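Phosphoribosylaminoimidazole-succinocarboxamide synthase (PDB 3KRE) catalyses the ATP-dependent joining of L-aspartate to 5-amino-1-(5-phospho-D-ribosyl)imidazole-4-carboxylate, yielding SAICAR in de novo purine biosynthesis. Local coordinates at residues I28-I36 and Q47-N58. Residues are numbered along the deposited sequence; the frame is centred on the assembly and turned at random.
Sequences IYEGKAKII and QHFKDEITAFNN. With EDO (1,2-ethanediol), chain K.
Lys50 NZ is gripped by two carboxylates and, weakly, by the carbonyl of Gly31. Glu30 OE2 receives it through its anti lone pair at 2.7 Å, the two side chains crossing nearly at a right angle, whereas Glu52 OE1, also 2.7 Å from Lys50 NZ, is met from above its carboxylate plane. The ammonium probably offsets the repulsion between the two acids, whose OE2 atoms are further bridged by a water donating to both. Beside this network the strands pair antiparallel: Ile35 N reaches His48 O at 2.8 Å, His48 N returns the bond to Ile35 O, and Lys50 N extends the ladder to Ala33 O (2.9 Å).

On the face carrying Ile35 and His48, Ile35 CG1 packs across the Lys50 methylenes, and His48 NE2 is hydrogen-bonded to O1 of an ethanediol, probably from the crystallisation liquor, whose O2 accepts from Asp51 N, while His48 ND1 is hydrogen-bonded to Glu99. On the face of Lys34 and Phe49, Lys34 runs alongside Phe49 and lays CD over one ring face as a CH-pi contact, 3.9 Å from the centroid. Bends at chi3 and chi4 (-62° and -64°) turn its amine aside, and this end pairs with Asp216 and Glu217.

The contact joins the two strands of the beta hairpin 34-38 and 44-49, flanked by strands 27-30 and 99-107 in the large antiparallel sheet; Phe49 and Ala33 touch helix 67-84, while strand 52-55 leaves to pair with strand 60-63.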
loop_
_atom_site.group_PDB
_atom_site.type_symbol
_atom_site.label_atom_id
_atom_site.label_comp_id
_atom_site.label_asym_id
_atom_site.label_seq_id
_atom_site.Cartn_x
_atom_site.Cartn_y
_atom_site.Cartn_z
ATOM N N ILE A 28 3.135 18.217 -8.013
ATOM C CA ILE A 28 4.206 18.226 -7.012
ATOM C C ILE A 28 5.085 16.978 -7.110
ATOM O O ILE A 28 6.260 17.015 -6.781
ATOM C CB ILE A 28 3.602 18.254 -5.587
ATOM C CG1 ILE A 28 2.996 19.623 -5.285
ATOM C CG2 ILE A 28 4.638 17.891 -4.522
ATOM C CD1 ILE A 28 2.044 19.576 -4.105
ATOM N N TYR A 29 4.483 15.851 -7.484
ATOM C CA TYR A 29 5.184 14.574 -7.540
ATOM C C TYR A 29 4.408 13.684 -8.488
ATOM O O TYR A 29 3.187 13.751 -8.562
ATOM C CB TYR A 29 5.289 13.914 -6.143
ATOM C CG TYR A 29 5.767 12.461 -6.142
ATOM C CD1 TYR A 29 7.131 12.147 -6.025
ATOM C CD2 TYR A 29 4.862 11.407 -6.265
ATOM C CE1 TYR A 29 7.583 10.807 -6.046
ATOM C CE2 TYR A 29 5.300 10.060 -6.272
ATOM C CZ TYR A 29 6.665 9.776 -6.167
ATOM O OH TYR A 29 7.093 8.457 -6.167
ATOM N N GLU A 30 5.134 12.840 -9.206
ATOM C CA GLU A 30 4.521 11.803 -9.991
ATOM C C GLU A 30 5.346 10.555 -9.820
ATOM O O GLU A 30 6.549 10.563 -10.065
ATOM C CB GLU A 30 4.438 12.196 -11.449
ATOM C CG GLU A 30 3.879 11.080 -12.339
ATOM C CD GLU A 30 3.267 11.624 -13.622
ATOM O OE1 GLU A 30 3.404 12.842 -13.886
ATOM O OE2 GLU A 30 2.647 10.827 -14.358
ATOM N N GLY A 31 4.694 9.497 -9.355
ATOM C CA GLY A 31 5.337 8.210 -9.156
ATOM C C GLY A 31 4.871 7.290 -10.247
ATOM O O GLY A 31 4.385 7.733 -11.293
ATOM N N LYS A 32 4.973 5.992 -10.010
ATOM C CA LYS A 32 4.676 5.066 -11.103
ATOM C C LYS A 32 3.165 4.986 -11.428
ATOM O O LYS A 32 2.803 4.845 -12.625
ATOM C CB LYS A 32 5.332 3.709 -10.861
ATOM C CG LYS A 32 6.831 3.743 -11.200
ATOM C CD LYS A 32 7.531 2.435 -10.899
ATOM C CE LYS A 32 8.309 2.454 -9.595
ATOM N NZ LYS A 32 9.072 1.180 -9.455
ATOM N N ALA A 33 2.311 5.165 -10.405
ATOM C CA ALA A 33 0.867 4.974 -10.542
ATOM C C ALA A 33 -0.008 6.169 -10.083
ATOM O O ALA A 33 -1.214 6.160 -10.274
ATOM C CB ALA A 33 0.468 3.723 -9.781
ATOM N N LYS A 34 0.581 7.176 -9.454
ATOM C CA LYS A 34 -0.187 8.263 -8.910
ATOM C C LYS A 34 0.535 9.602 -9.204
ATOM O O LYS A 34 1.736 9.613 -9.494
ATOM C CB LYS A 34 -0.364 8.081 -7.391
ATOM C CG LYS A 34 -1.171 6.849 -6.975
ATOM C CD LYS A 34 -1.410 6.773 -5.460
ATOM C CE LYS A 34 -0.117 6.669 -4.665
ATOM N NZ LYS A 34 0.637 5.403 -4.942
ATOM N N ILE A 35 -0.234 10.678 -9.211
ATOM C CA ILE A 35 0.267 12.049 -9.300
ATOM C C ILE A 35 -0.235 12.761 -8.059
ATOM O O ILE A 35 -1.389 12.583 -7.670
ATOM C CB ILE A 35 -0.313 12.785 -10.501
ATOM C CG1 ILE A 35 0.021 12.081 -11.820
ATOM C CG2 ILE A 35 0.190 14.251 -10.551
ATOM C CD1 ILE A 35 -0.828 12.647 -12.987
ATOM N N ILE A 36 0.636 13.531 -7.420
ATOM C CA ILE A 36 0.211 14.405 -6.334
ATOM C C ILE A 36 0.093 15.828 -6.906
ATOM O O ILE A 36 1.069 16.359 -7.447
ATOM C CB ILE A 36 1.205 14.376 -5.183
ATOM C CG1 ILE A 36 1.423 12.937 -4.685
ATOM C CG2 ILE A 36 0.767 15.344 -4.080
ATOM C CD1 ILE A 36 0.145 12.143 -4.393
ATOM N N GLN A 47 -4.307 13.425 -4.217
ATOM C CA GLN A 47 -3.711 12.192 -4.679
ATOM C C GLN A 47 -4.574 11.692 -5.826
ATOM O O GLN A 47 -5.754 11.407 -5.625
ATOM C CB GLN A 47 -3.650 11.184 -3.527
ATOM C CG GLN A 47 -2.936 9.891 -3.826
ATOM C CD GLN A 47 -3.002 8.901 -2.666
ATOM O OE1 GLN A 47 -4.074 8.494 -2.233
ATOM N NE2 GLN A 47 -1.863 8.521 -2.169
ATOM N N HIS A 48 -3.974 11.645 -7.024
ATOM C CA HIS A 48 -4.671 11.332 -8.262
ATOM C C HIS A 48 -4.147 9.984 -8.758
ATOM O O HIS A 48 -2.921 9.795 -8.953
ATOM C CB HIS A 48 -4.463 12.437 -9.298
ATOM C CG HIS A 48 -5.009 12.112 -10.656
ATOM N ND1 HIS A 48 -6.137 12.726 -11.165
ATOM C CD2 HIS A 48 -4.576 11.260 -11.617
ATOM C CE1 HIS A 48 -6.385 12.251 -12.375
ATOM N NE2 HIS A 48 -5.459 11.353 -12.672
ATOM N N PHE A 49 -5.075 9.033 -8.910
ATOM C CA PHE A 49 -4.732 7.671 -9.347
ATOM C C PHE A 49 -4.756 7.553 -10.860
ATOM O O PHE A 49 -5.803 7.774 -11.467
ATOM C CB PHE A 49 -5.680 6.653 -8.693
ATOM C CG PHE A 49 -5.469 6.508 -7.205
ATOM C CD1 PHE A 49 -4.830 5.366 -6.669
ATOM C CD2 PHE A 49 -5.865 7.505 -6.343
ATOM C CE1 PHE A 49 -4.654 5.260 -5.274
ATOM C CE2 PHE A 49 -5.666 7.386 -4.967
ATOM C CZ PHE A 49 -5.068 6.272 -4.461
ATOM N N LYS A 50 -3.601 7.223 -11.451
ATOM C CA LYS A 50 -3.502 6.931 -12.863
ATOM C C LYS A 50 -3.876 5.488 -13.209
ATOM O O LYS A 50 -4.068 4.630 -12.343
ATOM C CB LYS A 50 -2.077 7.190 -13.366
ATOM C CG LYS A 50 -1.589 8.602 -13.153
ATOM C CD LYS A 50 -0.212 8.806 -13.774
ATOM C CE LYS A 50 0.911 8.221 -12.959
ATOM N NZ LYS A 50 2.214 8.221 -13.746
ATOM N N ASP A 51 -3.961 5.194 -14.511
ATOM C CA ASP A 51 -4.266 3.817 -14.936
ATOM C C ASP A 51 -3.005 3.064 -15.355
ATOM O O ASP A 51 -3.078 1.930 -15.814
ATOM C CB ASP A 51 -5.286 3.792 -16.064
ATOM C CG ASP A 51 -6.700 4.163 -15.618
ATOM O OD1 ASP A 51 -7.029 4.175 -14.405
ATOM O OD2 ASP A 51 -7.527 4.461 -16.507
ATOM N N GLU A 52 -1.861 3.693 -15.157
ATOM C CA GLU A 52 -0.580 3.096 -15.415
ATOM C C GLU A 52 -0.325 1.980 -14.398
ATOM O O GLU A 52 -0.685 2.104 -13.214
ATOM C CB GLU A 52 0.517 4.194 -15.364
ATOM C CG GLU A 52 0.336 5.275 -16.439
ATOM C CD GLU A 52 1.323 6.454 -16.323
ATOM O OE1 GLU A 52 2.327 6.322 -15.612
ATOM O OE2 GLU A 52 1.105 7.503 -16.966
ATOM N N ILE A 53 0.267 0.896 -14.868
ATOM C CA ILE A 53 0.794 -0.175 -14.002
ATOM C C ILE A 53 2.201 -0.474 -14.503
ATOM O O ILE A 53 2.471 -0.402 -15.694
ATOM C CB ILE A 53 -0.139 -1.436 -14.061
ATOM C CG1 ILE A 53 0.095 -2.423 -12.896
ATOM C CG2 ILE A 53 -0.003 -2.183 -15.432
ATOM C CD1 ILE A 53 -1.109 -3.441 -12.737
ATOM N N THR A 54 3.118 -0.775 -13.595
ATOM C CA THR A 54 4.467 -1.167 -13.974
ATOM C C THR A 54 4.910 -2.347 -13.104
ATOM O O THR A 54 4.442 -2.500 -11.974
ATOM C CB THR A 54 5.423 0.004 -13.782
ATOM O OG1 THR A 54 5.508 0.315 -12.396
ATOM C CG2 THR A 54 4.882 1.277 -14.514
ATOM N N ALA A 55 5.819 -3.156 -13.618
ATOM C CA ALA A 55 6.406 -4.244 -12.838
ATOM C C ALA A 55 7.897 -4.436 -13.165
ATOM O O ALA A 55 8.389 -3.959 -14.201
ATOM C CB ALA A 55 5.627 -5.539 -13.109
ATOM N N PHE A 56 8.589 -5.140 -12.261
ATOM C CA PHE A 56 9.951 -5.625 -12.474
ATOM C C PHE A 56 10.871 -4.458 -12.754
ATOM O O PHE A 56 11.511 -4.380 -13.809
ATOM C CB PHE A 56 9.981 -6.670 -13.591
ATOM C CG PHE A 56 9.041 -7.818 -13.343
ATOM C CD1 PHE A 56 9.227 -8.655 -12.252
ATOM C CD2 PHE A 56 7.957 -8.049 -14.184
ATOM C CE1 PHE A 56 8.350 -9.720 -12.006
ATOM C CE2 PHE A 56 7.083 -9.093 -13.941
ATOM C CZ PHE A 56 7.281 -9.934 -12.867
ATOM N N ASN A 57 10.886 -3.531 -11.796
ATOM C CA ASN A 57 11.672 -2.303 -11.911
ATOM C C ASN A 57 11.453 -1.581 -13.233
ATOM O O ASN A 57 12.413 -1.121 -13.853
ATOM C CB ASN A 57 13.162 -2.628 -11.727
ATOM C CG ASN A 57 13.448 -3.219 -10.374
ATOM O OD1 ASN A 57 13.134 -2.609 -9.352
ATOM N ND2 ASN A 57 14.015 -4.422 -10.352
ATOM N N ASN A 58 10.190 -1.490 -13.661
ATOM C CA ASN A 58 9.817 -0.826 -14.917
ATOM C C ASN A 58 10.320 -1.510 -16.190
ATOM O O ASN A 58 10.439 -0.877 -17.230
ATOM C CB ASN A 58 10.219 0.666 -14.893
ATOM C CG ASN A 58 9.014 1.594 -14.913
ATOM O OD1 ASN A 58 8.686 2.240 -13.908
ATOM N ND2 ASN A 58 8.326 1.639 -16.055
HETATM C C1 EDO K . -5.620 8.936 -15.672
HETATM O O1 EDO K . -4.714 9.810 -14.995
HETATM C C2 EDO K . -4.944 8.190 -16.836
HETATM O O2 EDO K . -3.958 7.185 -16.456
HETATM O O HOH W 1 2.550 9.710 -16.697
HETATM O O HOH W 2 8.018 -1.343 -11.327
HETATM O O HOH W 3 4.075 4.299 -14.929
#